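VMB-1 (Vibrio alginolyticus, PDB 6JV4) probably catalyses the zinc-dependent hydrolysis of beta-lactams to substituted beta-amino acids, as a metallo-beta-lactamase of subclass B1. Local coordinates at residues Thr57-Gly60 with Thr61-Leu64; Val80-His84 with Glu85-Gly89; Gly89-Pro92 with Leu93-Leu97; Thr101-Ser105 with Leu106-Leu110. All coordinates share one frame; numbering follows the deposited sequence.

Contact 1 (Thr57-Gly60 with Thr61-Leu64); sequences TTQG and TKQL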
loop_
_atom_site.group_PDB
_atom_site.type_symbol
_atom_site.label_atom_id
_atom_site.label_comp_id
_atom_site.label_asym_id
_atom_site.label_seq_id
_atom_site.Cartn_x
_atom_site.Cartn_y
_atom_site.Cartn_z
ATOM N N THR A 57 -13.386 0.515 0.190
ATOM C CA THR A 57 -14.769 0.049 0.037
ATOM C C THR A 57 -14.893 -0.657 -1.304
ATOM O O THR A 57 -14.191 -0.303 -2.279
ATOM C CB THR A 57 -15.843 1.139 0.182
ATOM O OG1 THR A 57 -15.904 1.881 -1.012
ATOM C CG2 THR A 57 -15.642 2.065 1.360
ATOM N N THR A 58 -15.750 -1.661 -1.333
ATOM C CA THR A 58 -16.040 -2.414 -2.575
ATOM C C THR A 58 -16.650 -1.452 -3.602
ATOM O O THR A 58 -16.278 -1.568 -4.794
ATOM C CB THR A 58 -16.917 -3.639 -2.265
ATOM O OG1 THR A 58 -16.226 -4.442 -1.305
ATOM C CG2 THR A 58 -17.152 -4.489 -3.487
ATOM N N GLN A 59 -17.505 -0.505 -3.189
ATOM C CA GLN A 59 -18.072 0.457 -4.165
ATOM C C GLN A 59 -16.907 1.247 -4.789
ATOM O O GLN A 59 -16.881 1.436 -6.005
ATOM C CB GLN A 59 -19.170 1.301 -3.518
ATOM C CG GLN A 59 -20.391 0.466 -3.117
ATOM C CD GLN A 59 -21.050 -0.217 -4.307
ATOM O OE1 GLN A 59 -21.240 0.397 -5.367
ATOM N NE2 GLN A 59 -21.376 -1.499 -4.166
ATOM N N GLY A 60 -15.952 1.688 -3.981
ATOM C CA GLY A 60 -14.800 2.443 -4.513
ATOM C C GLY A 60 -13.982 1.580 -5.463
ATOM O O GLY A 60 -13.531 2.128 -6.474
ATOM N N THR A 61 -13.744 0.300 -5.157
ATOM C CA THR A 61 -12.965 -0.595 -6.053
ATOM C C THR A 61 -13.708 -0.754 -7.393
ATOM O O THR A 61 -13.095 -0.639 -8.492
ATOM C CB THR A 61 -12.652 -1.935 -5.394
ATOM O OG1 THR A 61 -11.982 -1.661 -4.150
ATOM C CG2 THR A 61 -11.846 -2.827 -6.299
ATOM N N LYS A 62 -15.019 -0.939 -7.330
ATOM C CA LYS A 62 -15.806 -1.064 -8.584
ATOM C C LYS A 62 -15.719 0.246 -9.373
ATOM O O LYS A 62 -15.517 0.197 -10.614
ATOM C CB LYS A 62 -17.262 -1.402 -8.254
ATOM C CG LYS A 62 -17.450 -2.827 -7.790
ATOM C CD LYS A 62 -18.895 -3.176 -7.497
ATOM C CE LYS A 62 -19.019 -4.623 -7.095
ATOM N NZ LYS A 62 -20.437 -5.044 -7.001
ATOM N N GLN A 63 -15.798 1.393 -8.696
ATOM C CA GLN A 63 -15.706 2.717 -9.367
ATOM C C GLN A 63 -14.307 2.885 -9.981
ATOM O O GLN A 63 -14.186 3.425 -11.118
ATOM C CB GLN A 63 -16.010 3.843 -8.397
ATOM C CG GLN A 63 -17.476 3.862 -7.960
ATOM C CD GLN A 63 -17.638 4.622 -6.664
ATOM O OE1 GLN A 63 -16.709 5.246 -6.169
ATOM N NE2 GLN A 63 -18.846 4.608 -6.093
ATOM N N LEU A 64 -13.280 2.403 -9.273
ATOM C CA LEU A 64 -11.893 2.527 -9.785
ATOM C C LEU A 64 -11.753 1.672 -11.053
ATOM O O LEU A 64 -11.132 2.157 -12.027
ATOM C CB LEU A 64 -10.897 2.081 -8.715
ATOM C CG LEU A 64 -9.430 2.247 -9.118
ATOM C CD1 LEU A 64 -9.124 3.677 -9.535
ATOM C CD2 LEU A 64 -8.506 1.791 -7.990
HETATM O O HOH W 1 -20.881 2.808 -7.308
#
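Thr57-Gly60 and Thr61-Leu64 form the capped first turns of helix 58-70, a local contact on the outer part of the fold in which Thr58 and Gln59 meet Lys62 and Gln63 one turn on. Thr57 is the N-cap: with chi1 at 78°, its OG1 lies between its own N and carbonyl carbon and accepts from Gly60 N at 3.0 Å (N-H...O 158°). Threonine suits this place because its short hydroxyl reaches an amide that has no helical carbonyl before it. The i to i+4 pattern begins with Thr61 N, which gives its proton to Thr57 O at 3.0 Å, and goes on with Lys62 N to Thr58 O at 2.9 Å and Leu64 N to Gly60 O at 2.8 Å. The helix is the crossover of a beta-alpha-beta unit, leading from strand 48-52 to the parallel strand 74-79, in the alpha/beta fold of the metallo-beta-lactamase superfamily. Its outer face carries long polar side chains. Lys62, extended beyond CG, crosses Thr58 at a slant, with CE 4.1 Å from Thr58 CG2; methylene and methyl meet there while the ammonium group runs on past them. Gln59 and Gln63 are joined through a water that donates to Gln59 OE1 at 3.1 Å and accepts from Gln63 NE2 at 3.0 Å. Gln63 is further held by Thr9 and Glu11 of the N-terminal segment. The hydroxyls of Thr58 and Thr61 are bound to the carboxylate of Asp90. Leu64, buried, packs on Leu12 and His24.

Contact 2 (Val80-His84 with Glu85-Gly89); sequences VTHFH and EDASG. With ZN (zinc ion), chain E; ZN (zinc ion), chain F.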
loop_
_atom_site.group_PDB
_atom_site.type_symbol
_atom_site.label_atom_id
_atom_site.label_comp_id
_atom_site.label_asym_id
_atom_site.label_seq_id
_atom_site.Cartn_x
_atom_site.Cartn_y
_atom_site.Cartn_z
ATOM N N VAL A 80 -1.260 -6.333 -3.030
ATOM C CA VAL A 80 -1.764 -5.837 -1.721
ATOM C C VAL A 80 -0.587 -5.781 -0.760
ATOM O O VAL A 80 0.255 -6.709 -0.781
ATOM C CB VAL A 80 -2.933 -6.684 -1.177
ATOM C CG1 VAL A 80 -4.065 -6.741 -2.189
ATOM C CG2 VAL A 80 -2.522 -8.059 -0.750
ATOM N N THR A 81 -0.472 -4.700 -0.008
ATOM C CA THR A 81 0.777 -4.411 0.727
ATOM C C THR A 81 0.707 -4.907 2.158
ATOM O O THR A 81 1.785 -4.885 2.803
ATOM C CB THR A 81 1.201 -2.957 0.559
ATOM O OG1 THR A 81 0.205 -2.078 1.073
ATOM C CG2 THR A 81 1.522 -2.683 -0.900
ATOM N N HIS A 82 -0.473 -5.252 2.672
ATOM C CA HIS A 82 -0.557 -6.022 3.932
ATOM C C HIS A 82 -1.945 -6.620 4.082
ATOM O O HIS A 82 -2.760 -6.395 3.206
ATOM C CB HIS A 82 -0.120 -5.255 5.165
ATOM C CG HIS A 82 -1.016 -4.193 5.668
ATOM N ND1 HIS A 82 -1.173 -3.012 5.006
ATOM C CD2 HIS A 82 -1.727 -4.093 6.821
ATOM C CE1 HIS A 82 -1.948 -2.205 5.729
ATOM N NE2 HIS A 82 -2.345 -2.877 6.823
ATOM N N PHE A 83 -2.117 -7.483 5.080
ATOM C CA PHE A 83 -3.325 -8.344 5.137
ATOM C C PHE A 83 -4.554 -7.576 5.630
ATOM O O PHE A 83 -5.662 -8.144 5.496
ATOM C CB PHE A 83 -3.074 -9.586 5.995
ATOM C CG PHE A 83 -3.126 -9.376 7.478
ATOM C CD1 PHE A 83 -2.053 -8.822 8.144
ATOM C CD2 PHE A 83 -4.250 -9.757 8.218
ATOM C CE1 PHE A 83 -2.069 -8.665 9.524
ATOM C CE2 PHE A 83 -4.257 -9.581 9.591
ATOM C CZ PHE A 83 -3.162 -9.093 10.242
ATOM N N HIS A 84 -4.410 -6.380 6.209
ATOM C CA HIS A 84 -5.573 -5.608 6.724
ATOM C C HIS A 84 -6.505 -5.214 5.557
ATOM O O HIS A 84 -6.071 -5.066 4.399
ATOM C CB HIS A 84 -5.139 -4.395 7.544
ATOM C CG HIS A 84 -4.510 -4.694 8.852
ATOM N ND1 HIS A 84 -3.730 -3.771 9.506
ATOM C CD2 HIS A 84 -4.524 -5.788 9.636
ATOM C CE1 HIS A 84 -3.317 -4.268 10.655
ATOM N NE2 HIS A 84 -3.800 -5.518 10.766
ATOM N N GLU A 85 -7.765 -4.871 5.876
ATOM C CA GLU A 85 -8.830 -4.555 4.894
ATOM C C GLU A 85 -8.543 -3.263 4.121
ATOM O O GLU A 85 -8.964 -3.184 2.978
ATOM C CB GLU A 85 -10.169 -4.407 5.631
ATOM C CG GLU A 85 -11.352 -4.203 4.712
ATOM C CD GLU A 85 -12.585 -3.661 5.425
ATOM O OE1 GLU A 85 -12.603 -3.657 6.688
ATOM O OE2 GLU A 85 -13.514 -3.261 4.724
ATOM N N ASP A 86 -7.831 -2.283 4.674
ATOM C CA ASP A 86 -7.529 -1.063 3.882
ATOM C C ASP A 86 -6.581 -1.349 2.701
ATOM O O ASP A 86 -6.476 -0.513 1.780
ATOM C CB ASP A 86 -6.995 0.075 4.757
ATOM C CG ASP A 86 -5.741 -0.206 5.530
ATOM O OD1 ASP A 86 -5.386 -1.406 5.736
ATOM O OD2 ASP A 86 -5.127 0.789 5.977
ATOM N N ALA A 87 -5.805 -2.438 2.764
ATOM C CA ALA A 87 -4.861 -2.792 1.697
ATOM C C ALA A 87 -5.447 -3.897 0.828
ATOM O O ALA A 87 -5.204 -3.835 -0.376
ATOM C CB ALA A 87 -3.535 -3.181 2.286
ATOM N N SER A 88 -6.117 -4.898 1.418
ATOM C CA SER A 88 -6.403 -6.192 0.755
ATOM C C SER A 88 -7.911 -6.456 0.671
ATOM O O SER A 88 -8.295 -7.558 0.286
ATOM C CB SER A 88 -5.711 -7.321 1.469
ATOM O OG SER A 88 -6.347 -7.513 2.697
ATOM N N GLY A 89 -8.741 -5.470 1.027
ATOM C CA GLY A 89 -10.181 -5.709 1.228
ATOM C C GLY A 89 -10.893 -6.280 0.018
ATOM O O GLY A 89 -11.842 -7.065 0.203
HETATM ZN ZN ZN E . -3.023 -2.100 8.682
HETATM ZN ZN ZN F . -3.857 1.282 7.538
#
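In both His82 and Asp86 the side chain folds between its own backbone N and carbonyl carbon (chi1 73° and 59°), which brings the imidazole and the carboxylate together inside one tight turn. They cross with their planes 88° apart, Asp86 OD1 lying 3.5 Å from His82 CE1. His84 shares a metal with His82: one zinc ion is bound by His82 NE2 at 2.1 Å and His84 ND1 at 2.0 Å, with His144 as third protein ligand. The other zinc is bound by Asp86 OD2 at 2.1 Å, joined by Cys163 and His205. This is the HxHxD motif of the superfamily, set where the loop after strand 74-79 enters helix 85-88. His84 O holds the turn closed, accepting from Ser88 N at 3.0 Å, in the carbonyl plane, and from Ala87 N at 3.1 Å, above it. Ala87 is small enough to tuck its CB 3.6 Å from His82 ND1, packing its methyl against the ring. In the second shell, His84 NE2 is hydrogen-bonded to Asp178; together with the bond from ND1 to zinc, this holds the ring's orientation. In this structure imidazoles alone make up the protein ligands of one metal, whereas carboxylate, sulfur and imidazole surround the other; the differing ligand sets probably give the two ions different electronic surroundings.

Contact 3 (Gly89-Pro92 with Leu93-Leu97); sequences GDIP and LLNDL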
loop_
_atom_site.group_PDB
_atom_site.type_symbol
_atom_site.label_atom_id
_atom_site.label_comp_id
_atom_site.label_asym_id
_atom_site.label_seq_id
_atom_site.Cartn_x
_atom_site.Cartn_y
_atom_site.Cartn_z
ATOM N N GLY A 89 -8.741 -5.470 1.027
ATOM C CA GLY A 89 -10.181 -5.709 1.228
ATOM C C GLY A 89 -10.893 -6.280 0.018
ATOM O O GLY A 89 -11.842 -7.065 0.203
ATOM N N ASP A 90 -10.461 -5.977 -1.193
ATOM C CA ASP A 90 -11.217 -6.432 -2.391
ATOM C C ASP A 90 -10.493 -7.532 -3.161
ATOM O O ASP A 90 -10.828 -7.742 -4.343
ATOM C CB ASP A 90 -11.693 -5.227 -3.199
ATOM C CG ASP A 90 -12.971 -4.654 -2.627
ATOM O OD1 ASP A 90 -13.930 -5.454 -2.386
ATOM O OD2 ASP A 90 -13.026 -3.429 -2.456
ATOM N N ILE A 91 -9.662 -8.351 -2.516
ATOM C CA ILE A 91 -9.127 -9.565 -3.188
ATOM C C ILE A 91 -10.272 -10.414 -3.766
ATOM O O ILE A 91 -10.151 -10.889 -4.908
ATOM C CB ILE A 91 -8.205 -10.319 -2.232
ATOM C CG1 ILE A 91 -6.853 -9.600 -2.100
ATOM C CG2 ILE A 91 -8.016 -11.742 -2.665
ATOM C CD1 ILE A 91 -5.939 -10.305 -1.151
ATOM N N PRO A 92 -11.375 -10.706 -3.022
ATOM C CA PRO A 92 -12.413 -11.573 -3.554
ATOM C C PRO A 92 -12.993 -11.014 -4.850
ATOM O O PRO A 92 -13.125 -11.781 -5.817
ATOM C CB PRO A 92 -13.437 -11.652 -2.412
ATOM C CG PRO A 92 -12.593 -11.424 -1.167
ATOM C CD PRO A 92 -11.603 -10.368 -1.608
ATOM N N LEU A 93 -13.327 -9.725 -4.877
ATOM C CA LEU A 93 -13.867 -9.073 -6.089
ATOM C C LEU A 93 -12.865 -9.231 -7.224
ATOM O O LEU A 93 -13.292 -9.576 -8.341
ATOM C CB LEU A 93 -14.164 -7.597 -5.829
ATOM C CG LEU A 93 -14.597 -6.821 -7.062
ATOM C CD1 LEU A 93 -15.938 -7.368 -7.604
ATOM C CD2 LEU A 93 -14.683 -5.349 -6.775
ATOM N N LEU A 94 -11.577 -8.922 -6.990
ATOM C CA LEU A 94 -10.616 -8.977 -8.118
ATOM C C LEU A 94 -10.473 -10.422 -8.592
ATOM O O LEU A 94 -10.425 -10.653 -9.839
ATOM C CB LEU A 94 -9.270 -8.395 -7.681
ATOM C CG LEU A 94 -9.274 -6.924 -7.287
ATOM C CD1 LEU A 94 -7.887 -6.467 -6.852
ATOM C CD2 LEU A 94 -9.766 -6.020 -8.378
ATOM N N ASN A 95 -10.451 -11.371 -7.673
ATOM C CA ASN A 95 -10.299 -12.804 -8.034
ATOM C C ASN A 95 -11.534 -13.222 -8.859
ATOM O O ASN A 95 -11.351 -13.893 -9.901
ATOM C CB ASN A 95 -10.068 -13.659 -6.799
ATOM C CG ASN A 95 -8.645 -13.593 -6.259
ATOM O OD1 ASN A 95 -7.744 -12.988 -6.879
ATOM N ND2 ASN A 95 -8.473 -14.151 -5.065
ATOM N N ASP A 96 -12.712 -12.772 -8.453
ATOM C CA ASP A 96 -13.986 -13.009 -9.196
ATOM C C ASP A 96 -13.948 -12.436 -10.611
ATOM O O ASP A 96 -14.500 -13.133 -11.484
ATOM C CB ASP A 96 -15.187 -12.458 -8.446
ATOM C CG ASP A 96 -15.598 -13.318 -7.283
ATOM O OD1 ASP A 96 -15.100 -14.448 -7.203
ATOM O OD2 ASP A 96 -16.413 -12.848 -6.474
ATOM N N LEU A 97 -13.287 -11.288 -10.847
ATOM C CA LEU A 97 -13.123 -10.632 -12.174
ATOM C C LEU A 97 -11.910 -11.189 -12.910
ATOM O O LEU A 97 -11.592 -10.660 -13.961
ATOM C CB LEU A 97 -13.024 -9.117 -11.992
ATOM C CG LEU A 97 -14.212 -8.447 -11.314
ATOM C CD1 LEU A 97 -13.923 -6.986 -11.000
ATOM C CD2 LEU A 97 -15.463 -8.580 -12.174
HETATM O O HOH W 2 -14.257 -8.139 -2.436
#
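Leu94 N reaches back to Asp90 O at 3.0 Å, Asn95 N to Ile91 O at 2.8 Å and Asp96 N to Pro92 O at 2.8 Å, three consecutive i to i+4 bonds that make the short helix 91-96. Asp90 stands at the N-cap, yet its carboxylate makes no direct capping bond. A water does the work instead, donating to Asp90 OD1 at 2.7 Å and accepting from Leu93 N at 3.1 Å. Pro92 fits the first turn of a helix well, because a residue there has no helical carbonyl ahead of it to bond, and the missing N-H costs nothing. Among the side chains, Ile91 and Asn95 lie alongside each other and point the same way, with Ile91 CG2 3.4 Å from Asn95 ND2. Asn95 places its CG anti to the carbonyl carbon (chi1 -78°), which sends the amide past the methyl group toward two further partners: its OD1 is bound to Thr101 and its ND2 to Glu117. An amide, with an acceptor and a donor on one flat group, is thus able to tie the helix to the start of strand 100-104 and to the loop before strand 121-123. Leu93 runs beside Asp90 and leans on Thr61 and Lys62 of helix 58-70, while Leu94 is buried against Ile65. The carboxylate of Asp90 takes hydroxyl bonds from helix 58-70 as well as the water. With the amide-rich starts of two helices facing it, its negative charge is probably stabilised, favouring the ionised form.

Contact 4 (Thr101-Ser105 with Leu106-Leu110); sequences TYATS and LTNKL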
loop_
_atom_site.group_PDB
_atom_site.type_symbol
_atom_site.label_atom_id
_atom_site.label_comp_id
_atom_site.label_asym_id
_atom_site.label_seq_id
_atom_site.Cartn_x
_atom_site.Cartn_y
_atom_site.Cartn_z
ATOM N N THR A 101 -4.172 -11.197 -8.484
ATOM C CA THR A 101 -3.839 -10.563 -7.194
ATOM C C THR A 101 -2.536 -11.137 -6.703
ATOM O O THR A 101 -2.358 -12.363 -6.676
ATOM C CB THR A 101 -4.981 -10.699 -6.190
ATOM O OG1 THR A 101 -5.325 -12.082 -6.047
ATOM C CG2 THR A 101 -6.199 -9.901 -6.584
ATOM N N TYR A 102 -1.666 -10.264 -6.221
ATOM C CA TYR A 102 -0.351 -10.681 -5.718
ATOM C C TYR A 102 -0.228 -10.320 -4.248
ATOM O O TYR A 102 -0.641 -9.232 -3.871
ATOM C CB TYR A 102 0.761 -9.943 -6.446
ATOM C CG TYR A 102 1.005 -10.445 -7.846
ATOM C CD1 TYR A 102 1.983 -11.398 -8.092
ATOM C CD2 TYR A 102 0.197 -10.049 -8.876
ATOM C CE1 TYR A 102 2.184 -11.898 -9.371
ATOM C CE2 TYR A 102 0.387 -10.532 -10.164
ATOM C CZ TYR A 102 1.401 -11.440 -10.406
ATOM O OH TYR A 102 1.577 -11.871 -11.681
ATOM N N ALA A 103 0.276 -11.254 -3.461
ATOM C CA ALA A 103 0.543 -11.041 -2.026
ATOM C C ALA A 103 1.732 -11.896 -1.669
ATOM O O ALA A 103 1.900 -12.976 -2.292
ATOM C CB ALA A 103 -0.660 -11.366 -1.169
ATOM N N THR A 104 2.485 -11.503 -0.654
ATOM C CA THR A 104 3.571 -12.366 -0.186
ATOM C C THR A 104 2.998 -13.587 0.535
ATOM O O THR A 104 1.819 -13.613 0.961
ATOM C CB THR A 104 4.582 -11.670 0.726
ATOM O OG1 THR A 104 3.930 -11.476 1.986
ATOM C CG2 THR A 104 5.102 -10.362 0.175
ATOM N N SER A 105 3.867 -14.582 0.688
ATOM C CA SER A 105 3.592 -15.797 1.494
ATOM C C SER A 105 3.169 -15.413 2.911
ATOM O O SER A 105 2.323 -16.124 3.511
ATOM C CB SER A 105 4.802 -16.726 1.487
ATOM O OG SER A 105 5.974 -16.096 1.979
ATOM N N LEU A 106 3.782 -14.399 3.491
ATOM C CA LEU A 106 3.398 -13.954 4.843
ATOM C C LEU A 106 2.013 -13.310 4.804
ATOM O O LEU A 106 1.206 -13.546 5.757
ATOM C CB LEU A 106 4.412 -12.954 5.407
ATOM C CG LEU A 106 5.794 -13.463 5.793
ATOM C CD1 LEU A 106 6.671 -12.306 6.259
ATOM C CD2 LEU A 106 5.663 -14.544 6.882
ATOM N N THR A 107 1.720 -12.471 3.825
ATOM C CA THR A 107 0.381 -11.864 3.761
ATOM C C THR A 107 -0.664 -13.004 3.656
ATOM O O THR A 107 -1.725 -12.959 4.326
ATOM C CB THR A 107 0.288 -10.830 2.637
ATOM O OG1 THR A 107 1.193 -9.767 2.939
ATOM C CG2 THR A 107 -1.129 -10.349 2.459
ATOM N N ASN A 108 -0.431 -13.976 2.769
ATOM C CA ASN A 108 -1.430 -15.043 2.530
ATOM C C ASN A 108 -1.570 -15.908 3.785
ATOM O O ASN A 108 -2.712 -16.289 4.118
ATOM C CB ASN A 108 -1.097 -15.871 1.296
ATOM C CG ASN A 108 -1.471 -15.132 0.025
ATOM O OD1 ASN A 108 -2.434 -14.343 -0.019
ATOM N ND2 ASN A 108 -0.699 -15.396 -1.028
ATOM N N LYS A 109 -0.482 -16.121 4.533
ATOM C CA LYS A 109 -0.556 -16.790 5.861
ATOM C C LYS A 109 -1.590 -16.057 6.720
ATOM O O LYS A 109 -2.448 -16.745 7.367
ATOM C CB LYS A 109 0.797 -16.852 6.558
ATOM C CG LYS A 109 0.719 -17.378 7.995
ATOM C CD LYS A 109 2.018 -17.394 8.690
ATOM C CE LYS A 109 2.504 -16.027 9.142
ATOM N NZ LYS A 109 3.813 -16.129 9.830
ATOM N N LEU A 110 -1.487 -14.739 6.793
ATOM C CA LEU A 110 -2.330 -13.939 7.718
ATOM C C LEU A 110 -3.748 -13.793 7.172
ATOM O O LEU A 110 -4.695 -13.843 7.995
ATOM C CB LEU A 110 -1.642 -12.613 8.008
ATOM C CG LEU A 110 -0.325 -12.795 8.753
ATOM C CD1 LEU A 110 0.421 -11.490 8.931
ATOM C CD2 LEU A 110 -0.570 -13.431 10.101
HETATM O O HOH W 3 1.788 -8.872 0.363
#
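The close-fitting side of this strand-to-helix turn lies where Ala103 and Thr104 meet Thr107 and Asn108. Ala103 CB sits 3.8 Å from Thr107 CG2 and 3.7 Å from Asn108 OD1; a small methyl suits the close approach of the strand end to the first helical turn. Thr104 is the N-cap: with chi1 at 73° its OG1 accepts from Thr107 N at 3.0 Å (N-H...O 168°), while its carbonyl receives Asn108 N. A capping box would close the other way by a direct bond from Thr104 N to the Thr107 side chain, but here a water stands between, accepting from Thr104 N at 2.9 Å and donating to Thr107 OG1 at 2.8 Å. Thr107 OG1 is also bound to Asp147, and Asn108 ND2 to Glu122 and Ser119. The solvent side is looser: exposed Ser105 and Lys109 are joined by the backbone bond from Lys109 N to Ser105 O, and the lysine chain bends away to a salt bridge with Glu146. Strand 101-104 and helix 106-110 stand almost at right angles, 95° between their directions. The strand runs between the parallel strands 74-79 and 121-123, and helix 105-113 is the crossover to the latter.

The four contacts follow one another along the chain, and contact 2 lies at the active site, supplying three of the zinc ligands, His82, His84 and Asp86; the two zinc ions lie 3.7 Å apart. Contact 3 continues from contact 2 through the shared Gly89, and Val80 CG1 packs 4.0 Å from Ile91 CG1. Contact 1 leans on contact 3 through Asp90, their centres about 11 Å apart. Contacts 3 and 4 meet where Leu94 CB lies 3.6 Å from Thr101 CG2, and Phe83 of contact 2 rests on helix 105-113, Phe83 CG lying 3.6 Å from Leu110 CB. Contacts 1 and 4 do not touch. The side chains of Thr57 and Thr107 stand about 13 Å and 10 Å from a zinc.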